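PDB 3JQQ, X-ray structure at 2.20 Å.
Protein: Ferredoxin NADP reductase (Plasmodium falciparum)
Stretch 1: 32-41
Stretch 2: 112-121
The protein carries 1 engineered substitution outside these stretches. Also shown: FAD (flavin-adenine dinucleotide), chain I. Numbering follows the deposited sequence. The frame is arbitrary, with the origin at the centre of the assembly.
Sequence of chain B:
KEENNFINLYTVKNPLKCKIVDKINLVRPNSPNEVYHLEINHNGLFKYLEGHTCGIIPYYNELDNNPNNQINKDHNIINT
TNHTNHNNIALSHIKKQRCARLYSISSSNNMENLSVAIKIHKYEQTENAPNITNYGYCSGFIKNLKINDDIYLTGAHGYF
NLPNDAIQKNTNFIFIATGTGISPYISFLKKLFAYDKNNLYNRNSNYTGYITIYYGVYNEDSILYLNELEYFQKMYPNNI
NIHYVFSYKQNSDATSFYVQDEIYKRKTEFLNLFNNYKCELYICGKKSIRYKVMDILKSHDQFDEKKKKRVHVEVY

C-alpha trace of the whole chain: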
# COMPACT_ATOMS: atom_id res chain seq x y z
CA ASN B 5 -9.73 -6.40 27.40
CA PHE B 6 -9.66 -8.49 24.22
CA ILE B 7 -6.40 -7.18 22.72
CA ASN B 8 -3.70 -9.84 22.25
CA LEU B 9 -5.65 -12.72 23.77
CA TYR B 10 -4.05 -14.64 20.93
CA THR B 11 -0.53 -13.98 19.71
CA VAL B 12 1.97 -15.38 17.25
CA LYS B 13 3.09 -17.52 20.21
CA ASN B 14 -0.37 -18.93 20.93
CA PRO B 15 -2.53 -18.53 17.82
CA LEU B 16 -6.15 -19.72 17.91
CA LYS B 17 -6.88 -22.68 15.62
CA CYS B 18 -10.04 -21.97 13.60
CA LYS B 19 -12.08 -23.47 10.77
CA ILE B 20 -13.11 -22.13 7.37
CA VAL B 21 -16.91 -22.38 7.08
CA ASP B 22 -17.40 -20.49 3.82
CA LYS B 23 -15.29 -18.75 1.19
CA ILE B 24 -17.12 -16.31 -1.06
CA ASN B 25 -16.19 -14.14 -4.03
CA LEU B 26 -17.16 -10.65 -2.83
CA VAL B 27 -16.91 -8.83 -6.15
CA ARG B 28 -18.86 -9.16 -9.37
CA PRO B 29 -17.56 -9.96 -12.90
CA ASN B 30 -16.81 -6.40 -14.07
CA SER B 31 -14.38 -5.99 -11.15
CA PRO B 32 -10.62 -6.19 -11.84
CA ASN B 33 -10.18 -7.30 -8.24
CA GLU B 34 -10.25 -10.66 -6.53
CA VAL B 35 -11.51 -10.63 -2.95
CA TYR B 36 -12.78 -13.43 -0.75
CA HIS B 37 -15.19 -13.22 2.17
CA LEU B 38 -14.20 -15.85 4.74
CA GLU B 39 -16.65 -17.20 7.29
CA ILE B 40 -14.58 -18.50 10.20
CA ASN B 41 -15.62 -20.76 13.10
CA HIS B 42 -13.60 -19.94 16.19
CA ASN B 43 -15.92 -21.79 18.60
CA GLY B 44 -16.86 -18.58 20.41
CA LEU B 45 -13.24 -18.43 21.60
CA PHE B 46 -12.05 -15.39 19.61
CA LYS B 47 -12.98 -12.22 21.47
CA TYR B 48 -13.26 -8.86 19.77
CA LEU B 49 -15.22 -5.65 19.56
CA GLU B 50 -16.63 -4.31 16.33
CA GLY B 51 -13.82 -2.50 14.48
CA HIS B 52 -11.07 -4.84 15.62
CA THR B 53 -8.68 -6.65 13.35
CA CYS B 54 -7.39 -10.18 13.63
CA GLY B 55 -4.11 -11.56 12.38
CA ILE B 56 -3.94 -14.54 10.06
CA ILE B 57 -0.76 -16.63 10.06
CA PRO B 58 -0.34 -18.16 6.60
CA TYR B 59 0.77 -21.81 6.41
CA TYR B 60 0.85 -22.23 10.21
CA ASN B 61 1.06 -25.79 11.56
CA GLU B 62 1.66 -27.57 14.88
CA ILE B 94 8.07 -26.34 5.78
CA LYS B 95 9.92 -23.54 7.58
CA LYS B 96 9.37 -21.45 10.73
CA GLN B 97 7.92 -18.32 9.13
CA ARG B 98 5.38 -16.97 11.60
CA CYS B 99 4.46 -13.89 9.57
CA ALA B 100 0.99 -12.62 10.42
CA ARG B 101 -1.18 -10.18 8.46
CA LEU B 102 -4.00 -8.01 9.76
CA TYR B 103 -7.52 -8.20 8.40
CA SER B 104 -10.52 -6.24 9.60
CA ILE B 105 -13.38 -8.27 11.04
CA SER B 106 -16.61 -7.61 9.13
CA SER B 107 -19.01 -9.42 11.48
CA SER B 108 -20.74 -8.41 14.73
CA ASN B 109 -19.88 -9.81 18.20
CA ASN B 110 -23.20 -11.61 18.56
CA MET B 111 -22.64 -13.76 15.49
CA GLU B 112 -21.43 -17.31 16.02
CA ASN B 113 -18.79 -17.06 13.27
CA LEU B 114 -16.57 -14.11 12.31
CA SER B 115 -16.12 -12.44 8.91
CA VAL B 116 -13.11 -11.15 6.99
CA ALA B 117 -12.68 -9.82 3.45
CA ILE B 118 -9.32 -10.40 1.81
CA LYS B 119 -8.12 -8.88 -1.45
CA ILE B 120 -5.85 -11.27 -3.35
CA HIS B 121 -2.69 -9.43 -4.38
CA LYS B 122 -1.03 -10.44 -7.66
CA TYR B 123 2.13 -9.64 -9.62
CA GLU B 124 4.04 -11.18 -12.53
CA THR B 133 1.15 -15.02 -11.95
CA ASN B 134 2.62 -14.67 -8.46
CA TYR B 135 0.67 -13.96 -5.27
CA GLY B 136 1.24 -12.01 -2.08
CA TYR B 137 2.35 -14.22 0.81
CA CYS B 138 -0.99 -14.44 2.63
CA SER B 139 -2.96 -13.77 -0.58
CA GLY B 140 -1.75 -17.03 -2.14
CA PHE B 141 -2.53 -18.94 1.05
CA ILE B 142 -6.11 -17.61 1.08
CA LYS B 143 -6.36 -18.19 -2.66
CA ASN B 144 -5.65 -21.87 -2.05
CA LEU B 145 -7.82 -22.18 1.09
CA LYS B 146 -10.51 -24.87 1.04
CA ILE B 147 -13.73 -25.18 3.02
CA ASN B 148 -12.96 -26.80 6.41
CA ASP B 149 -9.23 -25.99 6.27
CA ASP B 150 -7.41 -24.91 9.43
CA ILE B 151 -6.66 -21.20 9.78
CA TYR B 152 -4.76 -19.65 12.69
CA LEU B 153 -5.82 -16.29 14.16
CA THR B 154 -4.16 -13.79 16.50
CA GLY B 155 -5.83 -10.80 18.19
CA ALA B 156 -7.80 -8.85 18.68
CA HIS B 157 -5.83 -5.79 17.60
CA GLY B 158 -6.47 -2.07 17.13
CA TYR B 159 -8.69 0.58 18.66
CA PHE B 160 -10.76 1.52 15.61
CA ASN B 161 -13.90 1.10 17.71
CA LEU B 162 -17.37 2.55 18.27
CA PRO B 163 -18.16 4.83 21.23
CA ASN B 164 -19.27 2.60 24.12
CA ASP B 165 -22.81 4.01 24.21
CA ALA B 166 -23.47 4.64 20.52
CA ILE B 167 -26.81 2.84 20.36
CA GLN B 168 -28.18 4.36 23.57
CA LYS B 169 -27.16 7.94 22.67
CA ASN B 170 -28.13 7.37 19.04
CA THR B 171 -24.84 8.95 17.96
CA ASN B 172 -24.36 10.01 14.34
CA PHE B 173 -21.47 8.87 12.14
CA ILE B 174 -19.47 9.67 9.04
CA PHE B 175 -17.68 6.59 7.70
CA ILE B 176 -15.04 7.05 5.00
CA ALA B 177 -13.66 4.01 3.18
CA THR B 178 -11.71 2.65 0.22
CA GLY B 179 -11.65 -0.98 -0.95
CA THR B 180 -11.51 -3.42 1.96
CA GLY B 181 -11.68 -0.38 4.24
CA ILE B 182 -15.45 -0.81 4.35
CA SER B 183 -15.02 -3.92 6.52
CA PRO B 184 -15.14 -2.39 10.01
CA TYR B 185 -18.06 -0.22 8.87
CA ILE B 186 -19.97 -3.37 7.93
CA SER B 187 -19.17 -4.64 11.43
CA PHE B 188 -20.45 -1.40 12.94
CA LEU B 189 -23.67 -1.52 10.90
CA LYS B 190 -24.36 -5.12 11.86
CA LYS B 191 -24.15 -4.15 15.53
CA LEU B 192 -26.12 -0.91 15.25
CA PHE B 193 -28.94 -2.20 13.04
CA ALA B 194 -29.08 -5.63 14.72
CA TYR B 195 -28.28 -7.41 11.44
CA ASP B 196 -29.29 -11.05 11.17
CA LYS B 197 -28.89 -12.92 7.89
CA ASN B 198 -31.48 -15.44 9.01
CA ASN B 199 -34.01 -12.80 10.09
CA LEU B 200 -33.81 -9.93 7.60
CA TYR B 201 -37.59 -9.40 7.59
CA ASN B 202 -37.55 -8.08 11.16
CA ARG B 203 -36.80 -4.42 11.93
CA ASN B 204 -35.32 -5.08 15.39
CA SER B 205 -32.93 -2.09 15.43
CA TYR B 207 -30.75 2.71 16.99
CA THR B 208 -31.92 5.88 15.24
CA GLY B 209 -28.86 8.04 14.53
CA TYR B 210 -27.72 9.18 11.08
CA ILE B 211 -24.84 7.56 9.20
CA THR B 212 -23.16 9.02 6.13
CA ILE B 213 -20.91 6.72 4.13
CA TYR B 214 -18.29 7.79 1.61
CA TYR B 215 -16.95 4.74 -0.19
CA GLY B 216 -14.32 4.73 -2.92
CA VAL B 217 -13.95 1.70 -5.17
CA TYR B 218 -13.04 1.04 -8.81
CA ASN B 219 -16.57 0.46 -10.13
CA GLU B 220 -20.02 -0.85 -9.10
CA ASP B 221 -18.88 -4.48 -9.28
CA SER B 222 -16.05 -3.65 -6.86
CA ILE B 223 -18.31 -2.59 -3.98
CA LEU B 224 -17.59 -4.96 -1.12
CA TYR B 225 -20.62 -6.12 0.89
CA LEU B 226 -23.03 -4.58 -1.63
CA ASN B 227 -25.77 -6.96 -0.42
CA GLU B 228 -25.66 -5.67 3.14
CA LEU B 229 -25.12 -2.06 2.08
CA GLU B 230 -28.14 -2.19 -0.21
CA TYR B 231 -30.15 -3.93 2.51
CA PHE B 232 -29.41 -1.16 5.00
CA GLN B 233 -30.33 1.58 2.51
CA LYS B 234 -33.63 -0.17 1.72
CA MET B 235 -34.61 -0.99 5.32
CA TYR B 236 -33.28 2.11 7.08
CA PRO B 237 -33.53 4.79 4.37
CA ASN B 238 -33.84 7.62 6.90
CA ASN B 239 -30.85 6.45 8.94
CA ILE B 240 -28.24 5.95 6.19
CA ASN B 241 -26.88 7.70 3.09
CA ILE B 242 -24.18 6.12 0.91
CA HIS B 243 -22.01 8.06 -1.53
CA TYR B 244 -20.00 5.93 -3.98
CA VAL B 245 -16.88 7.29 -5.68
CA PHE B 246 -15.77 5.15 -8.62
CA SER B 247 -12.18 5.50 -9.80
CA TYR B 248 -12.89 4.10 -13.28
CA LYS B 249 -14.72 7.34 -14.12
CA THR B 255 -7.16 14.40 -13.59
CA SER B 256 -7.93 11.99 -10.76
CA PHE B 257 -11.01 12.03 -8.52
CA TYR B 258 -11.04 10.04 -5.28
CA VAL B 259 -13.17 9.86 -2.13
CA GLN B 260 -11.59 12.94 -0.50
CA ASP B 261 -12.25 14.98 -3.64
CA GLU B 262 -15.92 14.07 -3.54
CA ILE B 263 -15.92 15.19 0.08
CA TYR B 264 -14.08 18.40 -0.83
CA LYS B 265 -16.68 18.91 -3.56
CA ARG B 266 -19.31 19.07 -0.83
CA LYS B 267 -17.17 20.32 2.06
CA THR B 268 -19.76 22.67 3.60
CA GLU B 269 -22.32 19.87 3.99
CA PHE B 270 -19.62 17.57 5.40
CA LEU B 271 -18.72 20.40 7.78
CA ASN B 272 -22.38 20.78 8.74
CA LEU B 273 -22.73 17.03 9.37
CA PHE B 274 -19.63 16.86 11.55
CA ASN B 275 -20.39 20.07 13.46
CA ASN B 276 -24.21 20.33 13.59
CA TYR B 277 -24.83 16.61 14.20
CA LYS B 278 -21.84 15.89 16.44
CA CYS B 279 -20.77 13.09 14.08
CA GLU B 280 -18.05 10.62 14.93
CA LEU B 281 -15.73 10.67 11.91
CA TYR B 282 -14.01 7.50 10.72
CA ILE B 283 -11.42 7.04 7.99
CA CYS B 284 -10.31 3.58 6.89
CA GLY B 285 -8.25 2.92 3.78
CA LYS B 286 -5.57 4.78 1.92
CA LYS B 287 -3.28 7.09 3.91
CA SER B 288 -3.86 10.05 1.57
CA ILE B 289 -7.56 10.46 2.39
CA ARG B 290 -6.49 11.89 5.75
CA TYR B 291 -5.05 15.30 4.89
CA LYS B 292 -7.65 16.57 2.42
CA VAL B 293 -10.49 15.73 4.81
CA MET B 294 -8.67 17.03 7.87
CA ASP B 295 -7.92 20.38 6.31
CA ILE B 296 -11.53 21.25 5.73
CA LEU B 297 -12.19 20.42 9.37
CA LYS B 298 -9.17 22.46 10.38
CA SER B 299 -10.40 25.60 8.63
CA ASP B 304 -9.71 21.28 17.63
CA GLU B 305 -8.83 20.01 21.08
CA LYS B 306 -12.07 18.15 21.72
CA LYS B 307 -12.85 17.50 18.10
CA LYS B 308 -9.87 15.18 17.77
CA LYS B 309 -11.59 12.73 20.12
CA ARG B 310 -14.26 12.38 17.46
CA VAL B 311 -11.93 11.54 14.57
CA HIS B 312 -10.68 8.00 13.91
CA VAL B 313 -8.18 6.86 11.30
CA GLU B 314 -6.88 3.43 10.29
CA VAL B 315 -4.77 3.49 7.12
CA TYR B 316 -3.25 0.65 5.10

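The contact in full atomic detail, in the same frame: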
# COMPACT_ATOMS: atom_id res chain seq x y z
N PRO B 32 -11.97 -5.73 -11.54
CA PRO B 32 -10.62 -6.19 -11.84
C PRO B 32 -9.98 -6.82 -10.62
O PRO B 32 -8.86 -7.35 -10.70
CB PRO B 32 -9.89 -4.90 -12.21
CG PRO B 32 -10.59 -3.85 -11.42
CD PRO B 32 -12.03 -4.27 -11.33
N ASN B 33 -10.69 -6.78 -9.50
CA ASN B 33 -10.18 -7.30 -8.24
C ASN B 33 -10.63 -8.71 -7.94
O ASN B 33 -11.64 -9.19 -8.46
CB ASN B 33 -10.59 -6.38 -7.09
CG ASN B 33 -9.98 -5.01 -7.20
OD1 ASN B 33 -8.83 -4.86 -7.62
ND2 ASN B 33 -10.74 -3.99 -6.82
N GLU B 34 -9.86 -9.38 -7.08
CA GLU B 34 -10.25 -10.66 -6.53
C GLU B 34 -10.27 -10.51 -5.02
O GLU B 34 -9.24 -10.19 -4.41
CB GLU B 34 -9.26 -11.75 -6.94
CG GLU B 34 -9.70 -13.16 -6.55
CD GLU B 34 -8.72 -14.23 -7.01
OE1 GLU B 34 -7.65 -13.87 -7.55
OE2 GLU B 34 -9.02 -15.42 -6.82
N VAL B 35 -11.43 -10.70 -4.40
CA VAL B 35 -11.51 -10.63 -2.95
C VAL B 35 -12.49 -11.64 -2.36
O VAL B 35 -13.62 -11.79 -2.83
CB VAL B 35 -11.75 -9.17 -2.44
CG1 VAL B 35 -12.29 -8.28 -3.56
CG2 VAL B 35 -12.65 -9.17 -1.22
N TYR B 36 -12.02 -12.35 -1.34
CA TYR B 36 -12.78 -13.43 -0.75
C TYR B 36 -13.29 -13.08 0.64
O TYR B 36 -12.54 -12.56 1.48
CB TYR B 36 -11.97 -14.73 -0.74
CG TYR B 36 -11.75 -15.29 -2.12
CD1 TYR B 36 -10.57 -15.06 -2.82
CD2 TYR B 36 -12.74 -16.03 -2.76
CE1 TYR B 36 -10.37 -15.55 -4.10
CE2 TYR B 36 -12.56 -16.53 -4.04
CZ TYR B 36 -11.37 -16.28 -4.70
OH TYR B 36 -11.18 -16.77 -5.97
N HIS B 37 -14.57 -13.34 0.86
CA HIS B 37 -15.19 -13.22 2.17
C HIS B 37 -15.07 -14.57 2.86
O HIS B 37 -15.60 -15.57 2.37
CB HIS B 37 -16.65 -12.82 2.01
CG HIS B 37 -17.49 -13.05 3.23
ND1 HIS B 37 -17.56 -12.14 4.27
CD2 HIS B 37 -18.32 -14.06 3.57
CE1 HIS B 37 -18.38 -12.59 5.19
NE2 HIS B 37 -18.86 -13.75 4.79
N LEU B 38 -14.38 -14.61 3.99
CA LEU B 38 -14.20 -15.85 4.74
C LEU B 38 -15.12 -15.89 5.95
O LEU B 38 -15.10 -14.99 6.78
CB LEU B 38 -12.75 -16.00 5.21
CG LEU B 38 -11.61 -16.05 4.19
CD1 LEU B 38 -10.27 -16.16 4.90
CD2 LEU B 38 -11.80 -17.20 3.22
N GLU B 39 -15.94 -16.94 6.05
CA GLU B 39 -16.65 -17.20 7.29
C GLU B 39 -15.80 -18.15 8.12
O GLU B 39 -15.40 -19.21 7.64
CB GLU B 39 -18.06 -17.76 7.05
CG GLU B 39 -18.98 -17.58 8.26
CD GLU B 39 -20.41 -18.05 8.01
OE1 GLU B 39 -20.89 -17.93 6.86
OE2 GLU B 39 -21.05 -18.52 8.97
N ILE B 40 -15.51 -17.76 9.36
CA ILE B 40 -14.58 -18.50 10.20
C ILE B 40 -15.20 -18.92 11.54
O ILE B 40 -15.71 -18.09 12.28
CB ILE B 40 -13.30 -17.70 10.45
CG1 ILE B 40 -12.51 -17.55 9.15
CG2 ILE B 40 -12.45 -18.37 11.52
CD1 ILE B 40 -11.25 -16.72 9.28
N ASN B 41 -15.14 -20.22 11.83
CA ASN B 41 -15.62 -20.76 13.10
C ASN B 41 -14.48 -20.81 14.11
O ASN B 41 -13.50 -21.53 13.92
CB ASN B 41 -16.23 -22.15 12.90
CG ASN B 41 -16.94 -22.67 14.14
OD1 ASN B 41 -16.37 -22.70 15.24
ND2 ASN B 41 -18.19 -23.11 13.99
N GLU B 112 -22.19 -16.13 15.64
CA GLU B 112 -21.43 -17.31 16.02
C GLU B 112 -20.05 -17.26 15.37
O GLU B 112 -19.03 -17.31 16.05
CB GLU B 112 -22.18 -18.59 15.62
CG GLU B 112 -21.65 -19.86 16.26
CD GLU B 112 -22.64 -21.01 16.19
OE1 GLU B 112 -22.20 -22.18 16.20
OE2 GLU B 112 -23.86 -20.75 16.12
N ASN B 113 -20.03 -17.15 14.04
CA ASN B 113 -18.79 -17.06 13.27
C ASN B 113 -18.35 -15.62 13.03
O ASN B 113 -19.14 -14.69 13.18
CB ASN B 113 -18.95 -17.77 11.93
CG ASN B 113 -19.28 -19.24 12.08
OD1 ASN B 113 -18.65 -19.95 12.85
ND2 ASN B 113 -20.27 -19.70 11.32
N LEU B 114 -17.08 -15.44 12.65
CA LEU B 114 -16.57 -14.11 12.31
C LEU B 114 -16.28 -13.97 10.81
O LEU B 114 -16.05 -14.96 10.12
CB LEU B 114 -15.33 -13.76 13.15
CG LEU B 114 -14.03 -14.53 12.93
CD1 LEU B 114 -13.29 -14.02 11.70
CD2 LEU B 114 -13.14 -14.45 14.16
N SER B 115 -16.31 -12.73 10.33
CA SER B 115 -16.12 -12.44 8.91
C SER B 115 -14.81 -11.70 8.66
O SER B 115 -14.30 -11.00 9.53
CB SER B 115 -17.27 -11.57 8.38
OG SER B 115 -18.53 -12.08 8.77
N VAL B 116 -14.30 -11.84 7.44
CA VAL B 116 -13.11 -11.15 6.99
C VAL B 116 -13.15 -11.09 5.47
O VAL B 116 -13.56 -12.05 4.82
CB VAL B 116 -11.84 -11.87 7.46
CG1 VAL B 116 -10.79 -11.89 6.35
CG2 VAL B 116 -11.29 -11.22 8.73
N ALA B 117 -12.74 -9.96 4.90
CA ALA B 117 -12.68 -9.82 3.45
C ALA B 117 -11.25 -9.55 3.01
O ALA B 117 -10.64 -8.56 3.41
CB ALA B 117 -13.60 -8.71 2.97
N ILE B 118 -10.72 -10.44 2.18
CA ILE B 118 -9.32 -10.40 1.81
C ILE B 118 -9.12 -10.25 0.31
O ILE B 118 -9.53 -11.10 -0.48
CB ILE B 118 -8.58 -11.67 2.28
CG1 ILE B 118 -8.68 -11.81 3.80
CG2 ILE B 118 -7.12 -11.65 1.84
CD1 ILE B 118 -7.99 -13.03 4.34
N LYS B 119 -8.50 -9.13 -0.07
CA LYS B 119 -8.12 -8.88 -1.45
C LYS B 119 -6.91 -9.76 -1.78
O LYS B 119 -5.97 -9.84 -0.99
CB LYS B 119 -7.77 -7.40 -1.63
CG LYS B 119 -7.51 -6.94 -3.07
CD LYS B 119 -6.99 -5.51 -3.07
CE LYS B 119 -6.41 -5.10 -4.42
NZ LYS B 119 -7.40 -4.40 -5.30
N ILE B 120 -6.95 -10.42 -2.93
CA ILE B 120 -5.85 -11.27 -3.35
C ILE B 120 -4.89 -10.47 -4.22
O ILE B 120 -5.24 -10.07 -5.33
CB ILE B 120 -6.34 -12.51 -4.10
CG1 ILE B 120 -7.33 -13.30 -3.23
CG2 ILE B 120 -5.18 -13.40 -4.53
CD1 ILE B 120 -6.78 -13.69 -1.87
N HIS B 121 -3.69 -10.23 -3.69
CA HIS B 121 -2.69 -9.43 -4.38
C HIS B 121 -1.89 -10.27 -5.38
O HIS B 121 -1.44 -11.36 -5.06
CB HIS B 121 -1.76 -8.78 -3.35
CG HIS B 121 -2.45 -7.80 -2.44
ND1 HIS B 121 -2.35 -6.44 -2.61
CD2 HIS B 121 -3.26 -7.99 -1.38
CE1 HIS B 121 -3.07 -5.83 -1.69
NE2 HIS B 121 -3.63 -6.75 -0.92
PA FAD I . 2.78 -9.47 0.79
O1A FAD I . 3.04 -9.06 2.22
O2A FAD I . 3.42 -10.80 0.49
O5B FAD I . 3.28 -8.32 -0.23
C5B FAD I . 2.70 -7.04 -0.21
C4B FAD I . 2.44 -6.54 -1.63
O4B FAD I . 3.62 -6.60 -2.41
C3B FAD I . 1.40 -7.40 -2.33
O3B FAD I . 0.62 -6.57 -3.15
C2B FAD I . 2.23 -8.33 -3.20
O2B FAD I . 1.55 -8.64 -4.40
C1B FAD I . 3.49 -7.52 -3.48
N9A FAD I . 4.69 -8.37 -3.55
C8A FAD I . 5.13 -9.27 -2.61
N7A FAD I . 6.28 -9.83 -3.06
C5A FAD I . 6.59 -9.29 -4.26
C6A FAD I . 7.64 -9.51 -5.14
N6A FAD I . 8.54 -10.45 -4.89
N1A FAD I . 7.68 -8.79 -6.32
C2A FAD I . 6.69 -7.88 -6.62
N3A FAD I . 5.65 -7.68 -5.74
C4A FAD I . 5.60 -8.37 -4.58
N1 FAD I . -6.20 -6.42 3.72
C2 FAD I . -7.37 -6.99 3.27
O2 FAD I . -7.37 -7.59 2.19
N3 FAD I . -8.53 -6.90 4.01
C4 FAD I . -8.53 -6.22 5.22
O4 FAD I . -9.56 -6.14 5.88
C4X FAD I . -7.35 -5.64 5.67
N5 FAD I . -7.34 -4.97 6.88
C5X FAD I . -6.17 -4.40 7.32
C6 FAD I . -6.16 -3.72 8.53
C7 FAD I . -4.99 -3.14 9.00
C7M FAD I . -4.99 -2.40 10.31
C8 FAD I . -3.82 -3.24 8.24
C8M FAD I . -2.54 -2.62 8.72
C9 FAD I . -3.83 -3.92 7.03
C9A FAD I . -5.00 -4.50 6.56
N10 FAD I . -5.00 -5.19 5.35
C10 FAD I . -6.19 -5.75 4.92
C1' FAD I . -3.72 -5.47 4.60
C2' FAD I . -3.25 -6.92 4.77
O2' FAD I . -2.85 -7.12 6.11
C3' FAD I . -2.06 -7.35 3.91
O3' FAD I . -1.07 -6.34 3.87
C4' FAD I . -2.44 -7.76 2.48
O4' FAD I . -3.24 -8.92 2.54
C5' FAD I . -1.19 -8.09 1.67
O5' FAD I . -0.54 -9.17 2.31
P FAD I . 0.20 -10.33 1.48
O1P FAD I . 1.00 -11.19 2.42
O2P FAD I . -0.78 -11.15 0.67
O3P FAD I . 1.20 -9.52 0.50
O HOH W 1 -7.13 -8.17 -6.60

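Two antiparallel strands, their N-to-C directions 161° apart, pair largely through main-chain hydrogen bonds made by alternate residues. Y36 and I118 form a reciprocal pair: Y36 N donates to I118 O and I118 N to Y36 O, both at 2.9 Å. I40 and L114 do the same, with I40 N to L114 O and L114 N to I40 O both 3.0 Å. Between them the ladder loosens: L38 N reaches V116 O at 2.8 Å, but the return bond, V116 N to L38 O, is weak at 3.3 Å and 132°. At one end I120 N gives a nearly linear bond to E34 O (2.7 Å), while a single water accepts from E34 N and donates to I120 O, each at 3.0 Å. Two main-chain atoms of the second strand that are not used in the ladder, A117 O and K119 N, are taken up by FAD: FAD N3 donates to A117 O (2.8 Å) and K119 N donates to FAD O2 (3.0 Å). Side chains add polar bonds near both ends, K119 NZ to N33 OD1 (2.8 Å) and N113 ND2 to E39 OE2 (2.7 Å). Within the first stretch, Y36 OH donates to E34 OE2 (2.7 Å). On the face carrying Y36, L38 and I40, apolar packing brings L38 CD1 to 3.9 Å from I118 CD1.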